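Local coordinates for putative polysaccharide biosynthesis protein with aminopeptidase-like domain (Clostridium acetobutylicum, PDB 3K9T) that probably takes part in making modified polysaccharides, binds one zinc ion per subunit and, despite its aminopeptidase-like domain, is not expected to cleave peptides, at residues T15-L26 / G200-A208; C30-R39 / V67-D75. All coordinates share one frame; numbering follows the deposited sequence.

How the contacts relate
Starting from the N terminus, the chain runs through helix 12-26, a short loop and helix 36-45, both in the aminopeptidase-like part, before it enters the insert. Contact 2 closes a short loop of 27 residues between 30-39 and 67-75, fastening the start of helix 36-45 to strand 70-79 of the insert. Contact 1 closes a far longer loop, bringing helix 12-26 against helix 194-211 after 173 intervening residues, so the whole of contact 2 falls within its span. The centres of the two contacts lie about 22 Å apart, yet they touch: the guanidinium of R31 probably donates a hydrogen bond from NH2 to L26 O, 3.0 Å away.

Contact 1: residues T15-L26 / G200-A208; sequences TGGEIYNLIEEL and GVALITFIA
This is a buried helix-helix packing made almost entirely by carbon atoms inside the aminopeptidase-like domain, with F206 of helix 194-211 set as a knob into a hole formed by T15, E18, I19 and L22 of helix 12-26. The segment axes approach to 8.9 Å at 132° between their N-to-C directions, and no hydrogen bond crosses between them. I19 lies over one face of the phenyl ring, where its CG1 makes a CH-pi contact 4.1 Å from the centroid of F206. At the ring's edge, near its plane, L22 CD2 comes to 3.8 Å from F206 CE1. T15 CG2 and E18 CB approach the same ring obliquely.

Further toward the N-terminal end of 200-208, A202 gives the closest backbone approach, its CA 5.6 Å from that of I19. Its small methyl is consistent with this close approach: A202 CB meets I19 CG2 at 3.5 Å and I23 CG1 at 3.6 Å. The CG2 branch of I19 stands anti to the backbone N and serves A202, while CG1, beside that N, serves the phenyl ring. Beyond them L26 CD1 touches V201 CG1 at 3.9 Å. T205 adds its methyl to L22 CD2 and turns its hydroxyl back to its own helix, donating to V201 O.

Around this pair, H48 meets the F206 ring, helix 36-45 packs on L22 and L26 through I44, Y343 of helix 336-355 touches T15 and L203, and I204 and T205 touch F224 of strand 219-225.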
loop_
_atom_site.group_PDB
_atom_site.type_symbol
_atom_site.label_atom_id
_atom_site.label_comp_id
_atom_site.label_asym_id
_atom_site.label_seq_id
_atom_site.Cartn_x
_atom_site.Cartn_y
_atom_site.Cartn_z
ATOM N N THR A 15 4.393 32.100 26.371
ATOM C CA THR A 15 2.952 31.988 26.104
ATOM C C THR A 15 2.326 30.760 26.786
ATOM O O THR A 15 1.189 30.828 27.222
ATOM C CB THR A 15 2.671 31.955 24.597
ATOM O OG1 THR A 15 3.333 33.082 24.004
ATOM C CG2 THR A 15 1.150 31.979 24.294
ATOM N N GLY A 16 3.062 29.646 26.887
ATOM C CA GLY A 16 2.551 28.465 27.603
ATOM C C GLY A 16 2.177 28.831 29.047
ATOM O O GLY A 16 1.178 28.368 29.627
ATOM N N GLY A 17 2.989 29.693 29.628
ATOM C CA GLY A 17 2.712 30.211 30.945
ATOM C C GLY A 17 1.454 31.039 31.019
ATOM O O GLY A 17 0.694 30.877 31.960
ATOM N N GLU A 18 1.236 31.915 30.034
ATOM C CA GLU A 18 0.042 32.771 29.960
ATOM C C GLU A 18 -1.205 31.921 29.721
ATOM O O GLU A 18 -2.279 32.213 30.220
ATOM C CB GLU A 18 0.197 33.815 28.835
ATOM C CG GLU A 18 1.431 34.730 28.972
ATOM C CD GLU A 18 1.540 35.814 27.877
ATOM O OE1 GLU A 18 1.991 35.431 26.787
ATOM O OE2 GLU A 18 1.174 37.016 28.091
ATOM N N ILE A 19 -1.042 30.854 28.926
ATOM C CA ILE A 19 -2.143 29.934 28.639
ATOM C C ILE A 19 -2.519 29.241 29.954
ATOM O O ILE A 19 -3.700 29.122 30.271
ATOM C CB ILE A 19 -1.820 28.896 27.532
ATOM C CG1 ILE A 19 -1.567 29.590 26.173
ATOM C CG2 ILE A 19 -2.962 27.906 27.374
ATOM C CD1 ILE A 19 -0.929 28.660 25.097
ATOM N N TYR A 20 -1.513 28.843 30.744
ATOM C CA TYR A 20 -1.763 28.209 32.049
ATOM C C TYR A 20 -2.570 29.119 33.003
ATOM O O TYR A 20 -3.538 28.678 33.655
ATOM C CB TYR A 20 -0.457 27.789 32.750
ATOM C CG TYR A 20 -0.775 27.307 34.138
ATOM C CD1 TYR A 20 -1.332 26.044 34.342
ATOM C CD2 TYR A 20 -0.637 28.136 35.228
ATOM C CE1 TYR A 20 -1.691 25.613 35.598
ATOM C CE2 TYR A 20 -0.985 27.705 36.490
ATOM C CZ TYR A 20 -1.518 26.441 36.680
ATOM O OH TYR A 20 -1.879 26.011 37.960
ATOM N N ASN A 21 -2.148 30.385 33.078
ATOM C CA ASN A 21 -2.777 31.380 33.945
ATOM C C ASN A 21 -4.257 31.607 33.634
ATOM O O ASN A 21 -5.045 31.829 34.563
ATOM C CB ASN A 21 -2.035 32.692 33.875
ATOM C CG ASN A 21 -0.650 32.627 34.497
ATOM O OD1 ASN A 21 -0.339 31.727 35.277
ATOM N ND2 ASN A 21 0.204 33.611 34.152
ATOM N N LEU A 22 -4.614 31.553 32.343
ATOM C CA LEU A 22 -6.005 31.615 31.904
ATOM C C LEU A 22 -6.766 30.367 32.390
ATOM O O LEU A 22 -7.909 30.460 32.865
ATOM C CB LEU A 22 -6.086 31.736 30.369
ATOM C CG LEU A 22 -7.476 31.750 29.686
ATOM C CD1 LEU A 22 -8.441 32.682 30.437
ATOM C CD2 LEU A 22 -7.408 32.076 28.140
ATOM N N ILE A 23 -6.131 29.199 32.281
ATOM C CA ILE A 23 -6.726 27.957 32.761
ATOM C C ILE A 23 -6.972 28.112 34.251
ATOM O O ILE A 23 -8.071 27.840 34.748
ATOM C CB ILE A 23 -5.803 26.729 32.479
ATOM C CG1 ILE A 23 -5.773 26.420 30.958
ATOM C CG2 ILE A 23 -6.193 25.487 33.404
ATOM C CD1 ILE A 23 -4.653 25.486 30.528
ATOM N N GLU A 24 -5.961 28.572 34.972
ATOM C CA GLU A 24 -6.107 28.692 36.420
ATOM C C GLU A 24 -7.271 29.632 36.782
ATOM O O GLU A 24 -8.057 29.322 37.669
ATOM C CB GLU A 24 -4.797 29.172 37.030
ATOM C CG GLU A 24 -4.742 29.131 38.536
ATOM C CD GLU A 24 -3.374 29.524 39.046
ATOM O OE1 GLU A 24 -3.051 30.705 38.889
ATOM O OE2 GLU A 24 -2.615 28.669 39.554
ATOM N N GLU A 25 -7.360 30.780 36.103
ATOM C CA GLU A 25 -8.461 31.715 36.307
ATOM C C GLU A 25 -9.827 31.067 35.993
ATOM O O GLU A 25 -10.810 31.280 36.702
ATOM C CB GLU A 25 -8.278 32.976 35.444
ATOM C CG GLU A 25 -9.408 34.002 35.652
ATOM C CD GLU A 25 -9.149 35.376 35.029
ATOM O OE1 GLU A 25 -8.109 35.588 34.381
ATOM O OE2 GLU A 25 -10.010 36.257 35.201
ATOM N N LEU A 26 -9.892 30.282 34.933
ATOM C CA LEU A 26 -11.153 29.659 34.567
ATOM C C LEU A 26 -11.528 28.445 35.466
ATOM O O LEU A 26 -12.706 28.051 35.567
ATOM C CB LEU A 26 -11.115 29.243 33.072
ATOM C CG LEU A 26 -11.142 30.323 31.982
ATOM C CD1 LEU A 26 -10.944 29.738 30.580
ATOM C CD2 LEU A 26 -12.443 31.091 32.021
ATOM N N GLY A 200 -8.166 23.298 25.867
ATOM C CA GLY A 200 -8.578 23.678 24.503
ATOM C C GLY A 200 -9.083 25.104 24.454
ATOM O O GLY A 200 -8.809 25.860 23.500
ATOM N N VAL A 201 -9.833 25.459 25.503
ATOM C CA VAL A 201 -10.403 26.780 25.632
ATOM C C VAL A 201 -9.266 27.786 25.713
ATOM O O VAL A 201 -9.258 28.732 24.945
ATOM C CB VAL A 201 -11.345 26.925 26.866
ATOM C CG1 VAL A 201 -11.749 28.402 27.051
ATOM C CG2 VAL A 201 -12.545 26.074 26.686
ATOM N N ALA A 202 -8.292 27.565 26.610
ATOM C CA ALA A 202 -7.190 28.540 26.747
ATOM C C ALA A 202 -6.302 28.547 25.516
ATOM O O ALA A 202 -5.866 29.626 25.107
ATOM C CB ALA A 202 -6.380 28.340 28.008
ATOM N N LEU A 203 -6.076 27.383 24.887
ATOM C CA LEU A 203 -5.205 27.332 23.694
ATOM C C LEU A 203 -5.772 28.122 22.517
ATOM O O LEU A 203 -5.095 28.939 21.927
ATOM C CB LEU A 203 -4.901 25.885 23.273
ATOM C CG LEU A 203 -4.232 25.700 21.902
ATOM C CD1 LEU A 203 -2.853 26.173 22.043
ATOM C CD2 LEU A 203 -4.251 24.260 21.366
ATOM N N ILE A 204 -7.004 27.822 22.155
ATOM C CA ILE A 204 -7.679 28.442 21.025
ATOM C C ILE A 204 -7.748 29.960 21.278
ATOM O O ILE A 204 -7.570 30.743 20.353
ATOM C CB ILE A 204 -9.076 27.740 20.852
ATOM C CG1 ILE A 204 -8.876 26.332 20.292
ATOM C CG2 ILE A 204 -9.999 28.416 19.991
ATOM C CD1 ILE A 204 -8.119 26.299 19.082
ATOM N N THR A 205 -7.922 30.372 22.537
ATOM C CA THR A 205 -7.943 31.790 22.863
ATOM C C THR A 205 -6.633 32.457 22.428
ATOM O O THR A 205 -6.642 33.476 21.707
ATOM C CB THR A 205 -8.276 32.025 24.335
ATOM O OG1 THR A 205 -9.617 31.564 24.545
ATOM C CG2 THR A 205 -8.187 33.537 24.711
ATOM N N PHE A 206 -5.521 31.835 22.794
ATOM C CA PHE A 206 -4.211 32.363 22.440
ATOM C C PHE A 206 -3.839 32.229 20.957
ATOM O O PHE A 206 -3.107 33.051 20.438
ATOM C CB PHE A 206 -3.134 31.827 23.387
ATOM C CG PHE A 206 -3.064 32.606 24.675
ATOM C CD1 PHE A 206 -3.993 32.395 25.680
ATOM C CD2 PHE A 206 -2.119 33.600 24.846
ATOM C CE1 PHE A 206 -3.958 33.136 26.847
ATOM C CE2 PHE A 206 -2.070 34.340 26.012
ATOM C CZ PHE A 206 -2.979 34.104 27.021
ATOM N N ILE A 207 -4.355 31.218 20.276
ATOM C CA ILE A 207 -4.148 31.124 18.846
ATOM C C ILE A 207 -4.870 32.305 18.214
ATOM O O ILE A 207 -4.263 33.019 17.445
ATOM C CB ILE A 207 -4.626 29.798 18.248
ATOM C CG1 ILE A 207 -3.686 28.689 18.727
ATOM C CG2 ILE A 207 -4.638 29.873 16.692
ATOM C CD1 ILE A 207 -4.322 27.351 18.656
ATOM N N ALA A 208 -6.136 32.512 18.579
ATOM C CA ALA A 208 -6.935 33.661 18.086
ATOM C C ALA A 208 -6.200 34.984 18.365
ATOM O O ALA A 208 -6.073 35.838 17.485
ATOM C CB ALA A 208 -8.333 33.672 18.710
#

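Contact 2: residues C30-R39 / V67-D75; sequences CRSITGNGVR and VPKEWNIKD
The R39 guanidinium turns its edge to the E70 carboxylate, gripping it end-on through NH1 and NH2, while the indole of W71 receives S32 CB at its edge and C30 SG obliquely. R39 and E70 form a two-pronged salt bridge joining the start of helix 36-45 to strand 70-79 of the insert's antiparallel sheet. R39 NH1 reaches E70 OE2 at 2.7 Å and R39 NH2 reaches E70 OE1 at 3.0 Å. Both oxygens lie near the guanidinium plane, yet the nitrogens come from above the carboxylate, the two planes being 46° apart. N72 ND2 donates to E70 OE2 from the opposite face, which helps fix the carboxylate; R39 NH2 has a second acidic partner in E55.

G35 holds the N-cap position; a CB there would run into W71 O, and its backbone angles would also press it against the carbonyl O of T34. The next amide, N36 N, is bound by N72 OD1 at 2.8 Å, in the carbonyl plane on a lone pair. I33 CD1 packs on P68 CG. T34 OG1, which also bonds Y99 OH, sits between its own backbone N and carbonyl carbon (chi1 66°), and from there accepts a hydrogen bond from W71 N at 2.9 Å with an N-H...O angle of 162°.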
loop_
_atom_site.group_PDB
_atom_site.type_symbol
_atom_site.label_atom_id
_atom_site.label_comp_id
_atom_site.label_asym_id
_atom_site.label_seq_id
_atom_site.Cartn_x
_atom_site.Cartn_y
_atom_site.Cartn_z
ATOM N N CYS A 30 -18.076 26.854 37.544
ATOM C CA CYS A 30 -18.915 25.716 37.256
ATOM C C CYS A 30 -19.639 25.823 35.895
ATOM O O CYS A 30 -20.794 26.252 35.797
ATOM C CB CYS A 30 -19.932 25.557 38.363
ATOM S SG CYS A 30 -20.835 23.993 38.268
ATOM N N ARG A 31 -18.945 25.424 34.832
ATOM C CA ARG A 31 -19.571 25.304 33.521
ATOM C C ARG A 31 -20.483 24.069 33.426
ATOM O O ARG A 31 -20.337 23.101 34.132
ATOM C CB ARG A 31 -18.496 25.195 32.444
ATOM C CG ARG A 31 -17.720 26.457 32.200
ATOM C CD ARG A 31 -16.352 26.205 31.594
ATOM N NE ARG A 31 -15.452 25.620 32.594
ATOM C CZ ARG A 31 -14.696 26.319 33.428
ATOM N NH1 ARG A 31 -14.685 27.653 33.389
ATOM N NH2 ARG A 31 -13.947 25.684 34.311
ATOM N N SER A 32 -21.436 24.143 32.529
ATOM C CA SER A 32 -22.233 23.003 32.103
ATOM C C SER A 32 -22.554 23.319 30.616
ATOM O O SER A 32 -21.947 24.235 30.033
ATOM C CB SER A 32 -23.496 22.859 32.962
ATOM O OG SER A 32 -24.262 21.724 32.585
ATOM N N ILE A 33 -23.495 22.598 30.008
ATOM C CA ILE A 33 -23.868 22.887 28.621
ATOM C C ILE A 33 -24.627 24.211 28.459
ATOM O O ILE A 33 -24.799 24.692 27.354
ATOM C CB ILE A 33 -24.632 21.746 27.958
ATOM C CG1 ILE A 33 -25.870 21.341 28.744
ATOM C CG2 ILE A 33 -23.715 20.539 27.789
ATOM C CD1 ILE A 33 -26.812 20.458 27.860
ATOM N N THR A 34 -25.124 24.749 29.568
ATOM C CA THR A 34 -25.793 26.033 29.614
ATOM C C THR A 34 -25.403 26.662 30.945
ATOM O O THR A 34 -24.740 26.024 31.747
ATOM C CB THR A 34 -27.344 25.911 29.535
ATOM O OG1 THR A 34 -27.842 25.262 30.716
ATOM C CG2 THR A 34 -27.770 25.154 28.289
ATOM N N GLY A 35 -25.767 27.919 31.158
ATOM C CA GLY A 35 -25.650 28.516 32.488
ATOM C C GLY A 35 -24.726 29.700 32.674
ATOM O O GLY A 35 -23.940 30.054 31.779
ATOM N N ASN A 36 -24.814 30.306 33.856
ATOM C CA ASN A 36 -23.990 31.486 34.158
ATOM C C ASN A 36 -22.480 31.190 34.235
ATOM O O ASN A 36 -21.653 32.086 34.122
ATOM C CB ASN A 36 -24.477 32.197 35.434
ATOM C CG ASN A 36 -25.804 32.922 35.240
ATOM O OD1 ASN A 36 -26.123 33.386 34.157
ATOM N ND2 ASN A 36 -26.575 33.017 36.299
ATOM N N GLY A 37 -22.127 29.924 34.381
ATOM C CA GLY A 37 -20.729 29.533 34.431
ATOM C C GLY A 37 -20.156 29.674 33.055
ATOM O O GLY A 37 -19.016 30.126 32.888
ATOM N N VAL A 38 -20.962 29.303 32.064
ATOM C CA VAL A 38 -20.538 29.478 30.685
ATOM C C VAL A 38 -20.397 30.966 30.431
ATOM O O VAL A 38 -19.409 31.403 29.808
ATOM C CB VAL A 38 -21.516 28.876 29.671
ATOM C CG1 VAL A 38 -20.941 29.041 28.245
ATOM C CG2 VAL A 38 -21.853 27.385 30.003
ATOM N N ARG A 39 -21.357 31.761 30.930
ATOM C CA ARG A 39 -21.284 33.220 30.739
ATOM C C ARG A 39 -20.073 33.842 31.414
ATOM O O ARG A 39 -19.409 34.693 30.811
ATOM C CB ARG A 39 -22.576 33.909 31.145
ATOM C CG ARG A 39 -23.716 33.524 30.219
ATOM C CD ARG A 39 -25.061 34.008 30.686
ATOM N NE ARG A 39 -26.126 33.421 29.863
ATOM C CZ ARG A 39 -27.055 32.572 30.300
ATOM N NH1 ARG A 39 -27.100 32.212 31.562
ATOM N NH2 ARG A 39 -27.963 32.089 29.473
ATOM N N VAL A 67 -32.808 22.507 21.915
ATOM C CA VAL A 67 -32.000 23.235 22.886
ATOM C C VAL A 67 -32.588 23.017 24.298
ATOM O O VAL A 67 -33.739 23.359 24.571
ATOM C CB VAL A 67 -31.908 24.740 22.536
ATOM C CG1 VAL A 67 -31.264 25.564 23.687
ATOM C CG2 VAL A 67 -31.122 24.938 21.249
ATOM N N PRO A 68 -31.796 22.437 25.202
ATOM C CA PRO A 68 -32.321 22.135 26.558
ATOM C C PRO A 68 -32.700 23.341 27.426
ATOM O O PRO A 68 -32.442 24.481 27.070
ATOM C CB PRO A 68 -31.150 21.420 27.235
ATOM C CG PRO A 68 -29.908 21.981 26.564
ATOM C CD PRO A 68 -30.333 22.258 25.109
ATOM N N LYS A 69 -33.312 23.051 28.568
ATOM C CA LYS A 69 -33.513 24.042 29.610
ATOM C C LYS A 69 -32.158 24.491 30.125
ATOM O O LYS A 69 -31.145 23.791 29.996
ATOM C CB LYS A 69 -34.331 23.488 30.776
ATOM C CG LYS A 69 -35.778 23.224 30.395
ATOM C CD LYS A 69 -36.703 22.882 31.565
ATOM C CE LYS A 69 -38.120 22.652 31.038
ATOM N NZ LYS A 69 -39.128 23.496 31.731
ATOM N N GLU A 70 -32.150 25.686 30.702
ATOM C CA GLU A 70 -30.944 26.237 31.243
ATOM C C GLU A 70 -30.812 25.795 32.684
ATOM O O GLU A 70 -31.788 25.828 33.443
ATOM C CB GLU A 70 -30.969 27.771 31.137
ATOM C CG GLU A 70 -29.754 28.410 31.784
ATOM C CD GLU A 70 -29.686 29.901 31.618
ATOM O OE1 GLU A 70 -30.231 30.461 30.627
ATOM O OE2 GLU A 70 -29.037 30.509 32.489
ATOM N N TRP A 71 -29.591 25.423 33.058
ATOM C CA TRP A 71 -29.273 24.957 34.414
ATOM C C TRP A 71 -28.334 25.939 35.098
ATOM O O TRP A 71 -27.393 26.461 34.466
ATOM C CB TRP A 71 -28.603 23.574 34.362
ATOM C CG TRP A 71 -28.318 22.960 35.696
ATOM C CD1 TRP A 71 -29.241 22.517 36.602
ATOM C CD2 TRP A 71 -27.038 22.720 36.284
ATOM N NE1 TRP A 71 -28.613 22.016 37.716
ATOM C CE2 TRP A 71 -27.259 22.127 37.544
ATOM C CE3 TRP A 71 -25.721 22.941 35.869
ATOM C CZ2 TRP A 71 -26.214 21.755 38.390
ATOM C CZ3 TRP A 71 -24.678 22.551 36.706
ATOM C CH2 TRP A 71 -24.933 21.963 37.949
ATOM N N ASN A 72 -28.584 26.168 36.391
ATOM C CA ASN A 72 -27.734 27.021 37.223
ATOM C C ASN A 72 -27.613 26.467 38.625
ATOM O O ASN A 72 -28.481 25.716 39.051
ATOM C CB ASN A 72 -28.269 28.436 37.261
ATOM C CG ASN A 72 -27.895 29.201 36.023
ATOM O OD1 ASN A 72 -26.716 29.559 35.831
ATOM N ND2 ASN A 72 -28.880 29.431 35.146
ATOM N N ILE A 73 -26.550 26.833 39.344
ATOM C CA ILE A 73 -26.348 26.300 40.684
ATOM C C ILE A 73 -25.673 27.342 41.559
ATOM O O ILE A 73 -24.707 27.955 41.136
ATOM C CB ILE A 73 -25.557 24.937 40.631
ATOM C CG1 ILE A 73 -25.361 24.317 42.027
ATOM C CG2 ILE A 73 -24.208 25.095 39.922
ATOM C CD1 ILE A 73 -25.164 22.782 42.006
ATOM N N LYS A 74 -26.234 27.553 42.759
ATOM C CA LYS A 74 -25.699 28.450 43.787
ATOM C C LYS A 74 -24.874 27.670 44.829
ATOM O O LYS A 74 -23.778 28.063 45.211
ATOM C CB LYS A 74 -26.844 29.177 44.504
ATOM C CG LYS A 74 -27.583 30.189 43.634
ATOM C CD LYS A 74 -28.852 30.736 44.311
ATOM C CE LYS A 74 -29.850 31.283 43.262
ATOM N NZ LYS A 74 -30.422 30.225 42.343
ATOM N N ASP A 75 -25.396 26.556 45.306
ATOM C CA ASP A 75 -24.692 25.821 46.343
ATOM C C ASP A 75 -25.219 24.414 46.344
ATOM O O ASP A 75 -26.292 24.150 45.792
ATOM C CB ASP A 75 -24.948 26.489 47.711
ATOM C CG ASP A 75 -23.884 26.167 48.778
ATOM O OD1 ASP A 75 -22.867 25.515 48.497
ATOM O OD2 ASP A 75 -24.073 26.607 49.931
#